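Local coordinates for protein transcriptional repressor, TetR family (Thermus thermophilus, PDB 3ANP) that binds lauroyl-CoA and, as a TetR-family transcriptional repressor, controls fatty acid degradation, probably through binding to regulatory DNA, at residues F15-M19 with V56-Y60; L68-V72 with H88-L93; L128-A133 with G155-A159. All coordinates share one frame; numbering follows the deposited sequence.

Overall arrangement
Following the chain from its N terminus, interaction 1 pins helix 3-25 to the start of helix 54-77 and closes a loop of 36 residues that contains the predicted helix-turn-helix motif. Farther along the same helix 54-77, interaction 2 closes a loop of only 15 residues against helix 82-99. Interaction 3 then joins helices 128-142 and 151-172 across 21 residues. The three loops follow in series, neither nested nor crossed. Interactions 2 and 3 touch, the Phe90 ring packing on Leu158 and Ile132, and so make one core of the ligand-binding part. Interaction 1 stands apart, its centre about 21 Å from that of interaction 2, and is linked to it through helix 54-77.

Interaction 1: residues F15-M19 with V56-Y60; sequences FRAAM and VLLDY
In the DNA-binding part of this TetR-family repressor, Phe15, Ala18 and Met19 of helix 3-25 pack against Val56, Asp59 and Tyr60 at the beginning of helix 54-77. The two segments lie nearly perpendicular, their directions 101° apart, so a few residues from each carry the whole contact. Phe15 starts with CG anti to its own amide nitrogen (chi1 174°), which carries the ring across to the partner helix. There the ring edge meets a backbone oxygen in plane, CE2 lying 3.6 Å from Val56 O, an atom that also accepts the helical bond from Tyr60 N. The neighbouring CD2 of Phe15 rests 3.8 Å from Val56 CG1. That methyl fills the middle of the contact, with Ala18 CB at 3.9 Å from Val56 CG1 and the Met19 selenium beside it. Met19, present as selenomethionine, is folded at chi2 and chi3; its CG sits over a face of the Phe15 ring, while its CE makes a CH-pi contact over a face of Tyr60, 3.5 Å from Tyr60 CD1. The polar ends are occupied elsewhere: Tyr60 OH bonds to Glu100 and Asp59 OD2 to Tyr50 OH. Leu103 of helix 101-110 packs on both Met19 and Tyr60. The arrangement is that of the TetR family, in which the N-terminal helix of the helix-turn-helix domain braces the helix leading into the ligand-binding domain.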
loop_
_atom_site.group_PDB
_atom_site.type_symbol
_atom_site.label_atom_id
_atom_site.label_comp_id
_atom_site.label_asym_id
_atom_site.label_seq_id
_atom_site.Cartn_x
_atom_site.Cartn_y
_atom_site.Cartn_z
ATOM N N PHE A 15 -28.451 3.478 -5.756
ATOM C CA PHE A 15 -27.197 4.108 -5.367
ATOM C C PHE A 15 -27.439 5.254 -4.377
ATOM O O PHE A 15 -26.816 5.326 -3.306
ATOM C CB PHE A 15 -26.468 4.628 -6.612
ATOM C CG PHE A 15 -25.225 5.414 -6.299
ATOM C CD1 PHE A 15 -25.249 6.809 -6.279
ATOM C CD2 PHE A 15 -24.036 4.759 -5.987
ATOM C CE1 PHE A 15 -24.107 7.540 -5.947
ATOM C CE2 PHE A 15 -22.895 5.475 -5.657
ATOM C CZ PHE A 15 -22.931 6.876 -5.635
ATOM N N ARG A 16 -28.356 6.153 -4.726
ATOM C CA ARG A 16 -28.649 7.279 -3.846
ATOM C C ARG A 16 -29.140 6.826 -2.492
ATOM O O ARG A 16 -28.722 7.365 -1.452
ATOM C CB ARG A 16 -29.693 8.205 -4.481
ATOM C CG ARG A 16 -29.135 8.989 -5.654
ATOM C CD ARG A 16 -30.016 10.188 -5.999
ATOM N NE ARG A 16 -31.267 9.778 -6.618
ATOM C CZ ARG A 16 -32.447 9.773 -6.006
ATOM N NH1 ARG A 16 -32.547 10.167 -4.739
ATOM N NH2 ARG A 16 -33.523 9.355 -6.660
ATOM N N ALA A 17 -30.042 5.848 -2.501
ATOM C CA ALA A 17 -30.603 5.315 -1.263
ATOM C C ALA A 17 -29.502 4.751 -0.361
ATOM O O ALA A 17 -29.477 5.004 0.843
ATOM C CB ALA A 17 -31.612 4.230 -1.583
ATOM N N ALA A 18 -28.594 3.982 -0.946
ATOM C CA ALA A 18 -27.500 3.401 -0.161
ATOM C C ALA A 18 -26.540 4.452 0.401
ATOM O O ALA A 18 -26.130 4.366 1.565
ATOM C CB ALA A 18 -26.709 2.377 -1.014
HETATM N N MSE A 19 -26.169 5.431 -0.419
HETATM C CA MSE A 19 -25.235 6.462 0.022
HETATM C C MSE A 19 -25.791 7.251 1.211
HETATM O O MSE A 19 -25.066 7.525 2.170
HETATM C CB MSE A 19 -24.903 7.417 -1.136
HETATM C CG MSE A 19 -24.088 6.785 -2.269
HETATM SE SE MSE A 19 -22.360 6.095 -1.640
HETATM C CE MSE A 19 -21.621 7.741 -0.921
ATOM N N VAL A 56 -21.148 -0.443 -4.198
ATOM C CA VAL A 56 -21.760 0.892 -4.178
ATOM C C VAL A 56 -20.644 1.918 -3.957
ATOM O O VAL A 56 -20.556 2.925 -4.668
ATOM C CB VAL A 56 -22.815 1.048 -3.036
ATOM C CG1 VAL A 56 -23.292 2.496 -2.969
ATOM C CG2 VAL A 56 -24.022 0.120 -3.285
ATOM N N LEU A 57 -19.782 1.662 -2.974
ATOM C CA LEU A 57 -18.685 2.585 -2.685
ATOM C C LEU A 57 -17.743 2.728 -3.884
ATOM O O LEU A 57 -17.220 3.811 -4.142
ATOM C CB LEU A 57 -17.906 2.113 -1.453
ATOM C CG LEU A 57 -18.708 1.954 -0.157
ATOM C CD1 LEU A 57 -17.803 1.340 0.917
ATOM C CD2 LEU A 57 -19.264 3.317 0.308
ATOM N N LEU A 58 -17.521 1.647 -4.627
ATOM C CA LEU A 58 -16.646 1.740 -5.789
ATOM C C LEU A 58 -17.255 2.684 -6.812
ATOM O O LEU A 58 -16.544 3.447 -7.452
ATOM C CB LEU A 58 -16.425 0.376 -6.424
ATOM C CG LEU A 58 -15.615 -0.587 -5.549
ATOM C CD1 LEU A 58 -15.491 -1.908 -6.296
ATOM C CD2 LEU A 58 -14.233 -0.006 -5.234
ATOM N N ASP A 59 -18.573 2.628 -6.976
ATOM C CA ASP A 59 -19.240 3.530 -7.914
ATOM C C ASP A 59 -18.973 4.981 -7.503
ATOM O O ASP A 59 -18.706 5.838 -8.353
ATOM C CB ASP A 59 -20.749 3.264 -7.933
ATOM C CG ASP A 59 -21.181 2.407 -9.125
ATOM O OD1 ASP A 59 -20.303 1.785 -9.769
ATOM O OD2 ASP A 59 -22.400 2.351 -9.411
ATOM N N TYR A 60 -19.051 5.253 -6.200
ATOM C CA TYR A 60 -18.795 6.610 -5.688
ATOM C C TYR A 60 -17.349 6.992 -5.956
ATOM O O TYR A 60 -17.061 8.084 -6.450
ATOM C CB TYR A 60 -19.052 6.684 -4.183
ATOM C CG TYR A 60 -18.876 8.071 -3.584
ATOM C CD1 TYR A 60 -18.413 8.232 -2.277
ATOM C CD2 TYR A 60 -19.207 9.218 -4.310
ATOM C CE1 TYR A 60 -18.283 9.506 -1.704
ATOM C CE2 TYR A 60 -19.074 10.493 -3.747
ATOM C CZ TYR A 60 -18.614 10.624 -2.445
ATOM O OH TYR A 60 -18.494 11.876 -1.889
#

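Interaction 2: residues L68-V72 with H88-L93; sequences LREEV and HLFRVL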
loop_
_atom_site.group_PDB
_atom_site.type_symbol
_atom_site.label_atom_id
_atom_site.label_comp_id
_atom_site.label_asym_id
_atom_site.label_seq_id
_atom_site.Cartn_x
_atom_site.Cartn_y
_atom_site.Cartn_z
ATOM N N LEU A 68 -11.914 14.319 -10.582
ATOM C CA LEU A 68 -10.499 14.669 -10.488
ATOM C C LEU A 68 -9.831 14.626 -11.866
ATOM O O LEU A 68 -8.937 15.419 -12.143
ATOM C CB LEU A 68 -9.773 13.724 -9.517
ATOM C CG LEU A 68 -10.117 13.894 -8.025
ATOM C CD1 LEU A 68 -9.458 12.787 -7.203
ATOM C CD2 LEU A 68 -9.635 15.243 -7.537
ATOM N N ARG A 69 -10.257 13.698 -12.723
ATOM C CA ARG A 69 -9.697 13.592 -14.068
ATOM C C ARG A 69 -10.039 14.853 -14.879
ATOM O O ARG A 69 -9.187 15.404 -15.587
ATOM C CB ARG A 69 -10.238 12.340 -14.779
ATOM C CG ARG A 69 -9.746 12.170 -16.218
ATOM C CD ARG A 69 -10.327 10.911 -16.883
ATOM N NE ARG A 69 -9.947 9.671 -16.204
ATOM C CZ ARG A 69 -10.800 8.852 -15.589
ATOM N NH1 ARG A 69 -12.098 9.137 -15.561
ATOM N NH2 ARG A 69 -10.364 7.738 -15.003
ATOM N N GLU A 70 -11.282 15.316 -14.776
ATOM C CA GLU A 70 -11.694 16.526 -15.498
ATOM C C GLU A 70 -10.880 17.713 -15.032
ATOM O O GLU A 70 -10.456 18.545 -15.831
ATOM C CB GLU A 70 -13.160 16.868 -15.232
ATOM C CG GLU A 70 -14.189 15.884 -15.754
ATOM C CD GLU A 70 -15.604 16.430 -15.587
ATOM O OE1 GLU A 70 -15.935 17.422 -16.256
ATOM O OE2 GLU A 70 -16.370 15.884 -14.773
ATOM N N GLU A 71 -10.698 17.793 -13.719
ATOM C CA GLU A 71 -9.968 18.883 -13.097
ATOM C C GLU A 71 -8.509 18.900 -13.571
ATOM O O GLU A 71 -7.973 19.949 -13.934
ATOM C CB GLU A 71 -10.065 18.751 -11.566
ATOM C CG GLU A 71 -9.349 19.847 -10.774
ATOM C CD GLU A 71 -9.660 19.792 -9.277
ATOM O OE1 GLU A 71 -10.267 18.799 -8.817
ATOM O OE2 GLU A 71 -9.298 20.746 -8.559
ATOM N N VAL A 72 -7.881 17.732 -13.578
ATOM C CA VAL A 72 -6.490 17.615 -14.007
ATOM C C VAL A 72 -6.335 17.995 -15.479
ATOM O O VAL A 72 -5.440 18.756 -15.833
ATOM C CB VAL A 72 -5.959 16.156 -13.768
ATOM C CG1 VAL A 72 -4.696 15.877 -14.609
ATOM C CG2 VAL A 72 -5.642 15.976 -12.280
ATOM N N HIS A 88 -1.153 19.808 -6.793
ATOM C CA HIS A 88 -2.556 20.162 -6.601
ATOM C C HIS A 88 -3.414 18.908 -6.432
ATOM O O HIS A 88 -4.253 18.822 -5.527
ATOM C CB HIS A 88 -3.067 20.953 -7.805
ATOM C CG HIS A 88 -4.536 21.223 -7.767
ATOM N ND1 HIS A 88 -5.091 22.204 -6.973
ATOM C CD2 HIS A 88 -5.570 20.629 -8.410
ATOM C CE1 HIS A 88 -6.403 22.204 -7.130
ATOM N NE2 HIS A 88 -6.719 21.256 -7.995
ATOM N N LEU A 89 -3.206 17.935 -7.312
ATOM C CA LEU A 89 -3.982 16.705 -7.256
ATOM C C LEU A 89 -3.891 16.035 -5.892
ATOM O O LEU A 89 -4.902 15.609 -5.330
ATOM C CB LEU A 89 -3.512 15.735 -8.341
ATOM C CG LEU A 89 -4.109 14.323 -8.320
ATOM C CD1 LEU A 89 -5.610 14.369 -8.487
ATOM C CD2 LEU A 89 -3.481 13.516 -9.445
ATOM N N PHE A 90 -2.685 15.949 -5.345
ATOM C CA PHE A 90 -2.536 15.286 -4.063
ATOM C C PHE A 90 -3.090 16.115 -2.930
ATOM O O PHE A 90 -3.604 15.576 -1.965
ATOM C CB PHE A 90 -1.074 14.887 -3.858
ATOM C CG PHE A 90 -0.669 13.759 -4.749
ATOM C CD1 PHE A 90 -1.187 12.484 -4.543
ATOM C CD2 PHE A 90 0.129 13.982 -5.860
ATOM C CE1 PHE A 90 -0.920 11.449 -5.437
ATOM C CE2 PHE A 90 0.403 12.954 -6.765
ATOM C CZ PHE A 90 -0.122 11.690 -6.553
ATOM N N ARG A 91 -3.017 17.432 -3.076
ATOM C CA ARG A 91 -3.572 18.326 -2.072
ATOM C C ARG A 91 -5.094 18.082 -2.023
ATOM O O ARG A 91 -5.676 17.874 -0.956
ATOM C CB ARG A 91 -3.265 19.780 -2.467
ATOM C CG ARG A 91 -3.039 20.746 -1.321
ATOM C CD ARG A 91 -1.963 21.768 -1.708
ATOM N NE ARG A 91 -2.262 22.458 -2.969
ATOM C CZ ARG A 91 -1.356 22.780 -3.891
ATOM N NH1 ARG A 91 -0.075 22.477 -3.712
ATOM N NH2 ARG A 91 -1.729 23.408 -4.998
ATOM N N VAL A 92 -5.740 18.088 -3.183
ATOM C CA VAL A 92 -7.185 17.870 -3.228
ATOM C C VAL A 92 -7.536 16.440 -2.826
ATOM O O VAL A 92 -8.574 16.192 -2.211
ATOM C CB VAL A 92 -7.741 18.196 -4.625
ATOM C CG1 VAL A 92 -9.143 17.620 -4.784
ATOM C CG2 VAL A 92 -7.772 19.727 -4.806
ATOM N N LEU A 93 -6.671 15.497 -3.169
ATOM C CA LEU A 93 -6.908 14.108 -2.786
ATOM C C LEU A 93 -6.900 13.999 -1.261
ATOM O O LEU A 93 -7.751 13.340 -0.674
ATOM C CB LEU A 93 -5.817 13.203 -3.362
ATOM C CG LEU A 93 -6.118 12.488 -4.678
ATOM C CD1 LEU A 93 -4.872 11.708 -5.126
ATOM C CD2 LEU A 93 -7.300 11.543 -4.476
#
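Glu71 and His88 face each other across two helical segments that run roughly antiparallel, at 150°, with axes 11.2 Å apart at closest approach. That is a generous spacing, and side chains bridge it from both sides. The polar bridge is a single hydrogen bond from His88 NE2 to Glu71 OE2, 2.7 Å long and nearly straight. The oxygen lies in the plane of the imidazole, at its edge, but the donor reaches it from well above the carboxylate plane, and the two flat groups stand 70° apart. Glu71 gets there as an extended chain, its CG anti to the backbone nitrogen (chi1 -179°), while the His88 side chain crosses it at about a right angle. A carboxylate this near would probably stabilise a protonated imidazole. Were Glu71 replaced by an alanine, His88 NE2 would probably lose its acceptor in this contact and the ring would be freer to turn. Beside this bridge the contact is apolar. Leu68 sends its two methyls in different directions: CD2 passes alongside Val92 CG1 at 3.7 Å, whereas Leu68 CD1 meets Leu93 CD2 at the same 3.7 Å. Val72 CG2 completes the row, 4.1 Å from Leu89 CD1. The side chain of Leu68 also comes within about 4 Å, nearest atoms, of the bound dodecyl-CoA, so this packing borders the acyl pocket. Around the pair, helix 128-142 covers one flank, with Leu131 and Ile135 against Val72 and Ile135 also on Leu89, and helix 151-172 sets Tyr162 on Leu93; there are no strands, and this all-helical bundle is the ligand-binding core of the repressor.

Interaction 3: residues L128-A133 with G155-A159; sequences LGDLIA and GRTLA. With DCC (dodecyl-coa), chain E.
One phosphate oxygen of the bound dodecyl-CoA, O12, is gripped by both terminal nitrogens of Arg156. The bond from Arg156 NH1 to O12 is the shorter and straighter, 2.8 Å and 160°, while the one from Arg156 NH2 to O12 is 3.2 Å and more bent. Arg156 runs out extended from the backbone and turns at chi3 (-70°), presenting the guanidinium edge to the phosphate and one of its faces to CP9, a methyl of the pantetheine arm. At the backbone end of Arg156 the two helical segments come very close, their axes 7.3 Å apart. Gly129 and Gly155 make this possible, since backbone meets backbone in a reciprocal pair of CA-H...O contacts. Gly129 CA lies 3.4 Å from Gly155 O, and Gly155 CA returns the contact to Gly129 O. A beta carbon on Gly155 would run into that carbonyl oxygen. Around the glycines Ala159 CB nestles 3.5 Å from Gly129 N, and Ile132 lays CD1 3.7 Å from Ala159 N and its CG2 over Gly155 CA. Leu128 touches Ala159 CB with CG and reaches the ligand as well, its CB 4.0 Å from CA8 of the acyl chain. Arg168, Thr173 and Arg176 of the second subunit also bond the ligand, so both subunits contribute to holding it. The chemistry implies a divided mode of recognition to which this helix pair contributes at both ends: a pair of hydrogen bonds from Arg156, probably reinforced by charge, holds one phosphate of the CoA diphosphate, while Leu128 offers plain apolar contact to the acyl chain.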
loop_
_atom_site.group_PDB
_atom_site.type_symbol
_atom_site.label_atom_id
_atom_site.label_comp_id
_atom_site.label_asym_id
_atom_site.label_seq_id
_atom_site.Cartn_x
_atom_site.Cartn_y
_atom_site.Cartn_z
ATOM N N LEU A 128 -6.322 5.533 -10.477
ATOM C CA LEU A 128 -5.592 6.766 -10.183
ATOM C C LEU A 128 -4.209 6.742 -10.845
ATOM O O LEU A 128 -3.709 7.775 -11.305
ATOM C CB LEU A 128 -5.432 6.919 -8.669
ATOM C CG LEU A 128 -4.592 8.104 -8.171
ATOM C CD1 LEU A 128 -5.175 9.422 -8.724
ATOM C CD2 LEU A 128 -4.574 8.086 -6.633
ATOM N N GLY A 129 -3.591 5.565 -10.888
ATOM C CA GLY A 129 -2.279 5.445 -11.509
ATOM C C GLY A 129 -2.240 6.013 -12.920
ATOM O O GLY A 129 -1.308 6.743 -13.289
ATOM N N ASP A 130 -3.254 5.679 -13.714
ATOM C CA ASP A 130 -3.337 6.157 -15.086
ATOM C C ASP A 130 -3.576 7.670 -15.169
ATOM O O ASP A 130 -3.066 8.327 -16.079
ATOM C CB ASP A 130 -4.420 5.393 -15.862
ATOM C CG ASP A 130 -4.059 3.927 -16.088
ATOM O OD1 ASP A 130 -2.859 3.574 -16.044
ATOM O OD2 ASP A 130 -4.981 3.121 -16.318
ATOM N N LEU A 131 -4.343 8.234 -14.234
ATOM C CA LEU A 131 -4.548 9.688 -14.233
ATOM C C LEU A 131 -3.186 10.371 -13.955
ATOM O O LEU A 131 -2.812 11.372 -14.591
ATOM C CB LEU A 131 -5.573 10.084 -13.148
ATOM C CG LEU A 131 -5.766 11.602 -12.934
ATOM C CD1 LEU A 131 -6.018 12.283 -14.272
ATOM C CD2 LEU A 131 -6.941 11.867 -11.978
ATOM N N ILE A 132 -2.436 9.835 -13.001
ATOM C CA ILE A 132 -1.119 10.413 -12.695
ATOM C C ILE A 132 -0.221 10.325 -13.937
ATOM O O ILE A 132 0.505 11.273 -14.267
ATOM C CB ILE A 132 -0.458 9.678 -11.501
ATOM C CG1 ILE A 132 -1.228 10.006 -10.216
ATOM C CG2 ILE A 132 1.020 10.085 -11.361
ATOM C CD1 ILE A 132 -0.874 9.116 -9.046
ATOM N N ALA A 133 -0.295 9.202 -14.647
ATOM C CA ALA A 133 0.516 9.034 -15.851
ATOM C C ALA A 133 0.228 10.133 -16.872
ATOM O O ALA A 133 1.125 10.544 -17.613
ATOM C CB ALA A 133 0.269 7.655 -16.476
ATOM N N GLY A 155 3.248 5.968 -12.635
ATOM C CA GLY A 155 1.969 6.477 -12.165
ATOM C C GLY A 155 1.367 5.485 -11.176
ATOM O O GLY A 155 0.844 5.882 -10.136
ATOM N N ARG A 156 1.451 4.195 -11.497
ATOM C CA ARG A 156 0.922 3.148 -10.617
ATOM C C ARG A 156 1.604 3.201 -9.253
ATOM O O ARG A 156 0.960 3.072 -8.221
ATOM C CB ARG A 156 1.148 1.751 -11.211
ATOM C CG ARG A 156 0.675 0.601 -10.281
ATOM C CD ARG A 156 0.764 -0.797 -10.914
ATOM N NE ARG A 156 -0.226 -0.963 -11.977
ATOM C CZ ARG A 156 -0.408 -2.084 -12.670
ATOM N NH1 ARG A 156 0.334 -3.153 -12.414
ATOM N NH2 ARG A 156 -1.334 -2.136 -13.625
ATOM N N THR A 157 2.920 3.375 -9.261
ATOM C CA THR A 157 3.691 3.438 -8.030
ATOM C C THR A 157 3.266 4.597 -7.136
ATOM O O THR A 157 3.096 4.429 -5.919
ATOM C CB THR A 157 5.215 3.553 -8.338
ATOM O OG1 THR A 157 5.657 2.368 -9.016
ATOM C CG2 THR A 157 6.013 3.718 -7.049
ATOM N N LEU A 158 3.089 5.772 -7.725
ATOM C CA LEU A 158 2.697 6.915 -6.933
ATOM C C LEU A 158 1.285 6.714 -6.401
ATOM O O LEU A 158 1.007 7.051 -5.248
ATOM C CB LEU A 158 2.803 8.206 -7.746
ATOM C CG LEU A 158 2.690 9.486 -6.909
ATOM C CD1 LEU A 158 3.647 9.416 -5.713
ATOM C CD2 LEU A 158 3.000 10.695 -7.786
ATOM N N ALA A 159 0.398 6.144 -7.214
ATOM C CA ALA A 159 -0.971 5.881 -6.745
ATOM C C ALA A 159 -0.974 4.834 -5.629
ATOM O O ALA A 159 -1.785 4.900 -4.706
ATOM C CB ALA A 159 -1.856 5.410 -7.900
HETATM C C2 DCC E . -2.506 -7.448 -22.237
HETATM C C4 DCC E . -1.239 -5.795 -21.233
HETATM C C5 DCC E . -2.146 -4.840 -21.668
HETATM C C6 DCC E . -3.247 -5.258 -22.405
HETATM C C8 DCC E . -0.586 -3.856 -20.565
HETATM C C10 DCC E . -9.575 7.607 -5.392
HETATM C C11 DCC E . -10.815 8.056 -4.617
HETATM C C12 DCC E . -11.305 9.419 -5.109
HETATM N N9 DCC E . -0.290 -5.154 -20.557
HETATM N N7 DCC E . -1.715 -3.657 -21.241
HETATM N N3 DCC E . -1.447 -7.085 -21.534
HETATM N N1 DCC E . -3.391 -6.565 -22.668
HETATM N N6 DCC E . -4.142 -4.377 -22.841
HETATM C "C1'" DCC E . 0.895 -5.772 -19.920
HETATM C "C2'" DCC E . 1.501 -4.852 -18.863
HETATM O "O2'" DCC E . 2.205 -3.783 -19.500
HETATM C "C3'" DCC E . 2.502 -5.845 -18.276
HETATM O "O3'" DCC E . 3.648 -5.947 -19.125
HETATM C "C4'" DCC E . 1.718 -7.159 -18.310
HETATM O "O4'" DCC E . 0.548 -6.905 -19.111
HETATM C "C5'" DCC E . 1.319 -7.526 -16.880
HETATM O "O5'" DCC E . 0.596 -6.452 -16.273
HETATM P P1 DCC E . 0.426 -6.380 -14.674
HETATM O O11 DCC E . 1.721 -6.661 -14.017
HETATM O O12 DCC E . -0.277 -5.119 -14.346
HETATM O O6 DCC E . -0.557 -7.612 -14.345
HETATM P P2 DCC E . -2.157 -7.443 -14.394
HETATM O O21 DCC E . -2.476 -8.851 -14.723
HETATM O O22 DCC E . -2.212 -6.308 -15.342
HETATM O O7 DCC E . -2.266 -7.117 -12.820
HETATM C CPA DCC E . -2.263 -5.777 -12.323
HETATM C CPB DCC E . -3.405 -5.595 -11.319
HETATM C CP8 DCC E . -3.420 -6.781 -10.350
HETATM C CP7 DCC E . -4.735 -5.516 -12.072
HETATM C CP9 DCC E . -3.188 -4.298 -10.538
HETATM O OP3 DCC E . -2.227 -6.797 -9.561
HETATM C CP6 DCC E . -4.648 -6.704 -9.440
HETATM O OP2 DCC E . -5.726 -7.171 -9.803
HETATM N NP2 DCC E . -4.460 -6.100 -8.269
HETATM C CP5 DCC E . -5.551 -5.955 -7.293
HETATM C CP4 DCC E . -5.318 -4.710 -6.433
HETATM C CP3 DCC E . -4.003 -4.814 -5.658
HETATM O OP1 DCC E . -2.957 -5.112 -6.232
HETATM N NP1 DCC E . -4.085 -4.552 -4.356
HETATM C CP2 DCC E . -2.904 -4.622 -3.483
HETATM C CP1 DCC E . -1.983 -3.427 -3.747
HETATM S S DCC E . -2.690 -1.833 -3.188
HETATM P P3 DCC E . 5.111 -6.025 -18.458
HETATM O O31 DCC E . 5.801 -4.715 -18.460
HETATM O O32 DCC E . 4.903 -6.607 -16.971
HETATM O O33 DCC E . 5.908 -7.148 -19.292
HETATM C CA1 DCC E . -3.467 -1.230 -4.638
HETATM C CA2 DCC E . -3.854 0.248 -4.709
HETATM O OA1 DCC E . -3.704 -1.985 -5.581
HETATM C CA3 DCC E . -4.109 0.678 -6.155
HETATM C CA4 DCC E . -4.410 2.176 -6.267
HETATM C CA5 DCC E . -5.673 2.579 -5.503
HETATM C CA6 DCC E . -6.049 4.025 -5.841
HETATM C CA7 DCC E . -7.359 4.431 -5.163
HETATM C CA8 DCC E . -7.795 5.828 -5.608
HETATM C CA9 DCC E . -9.067 6.260 -4.873
#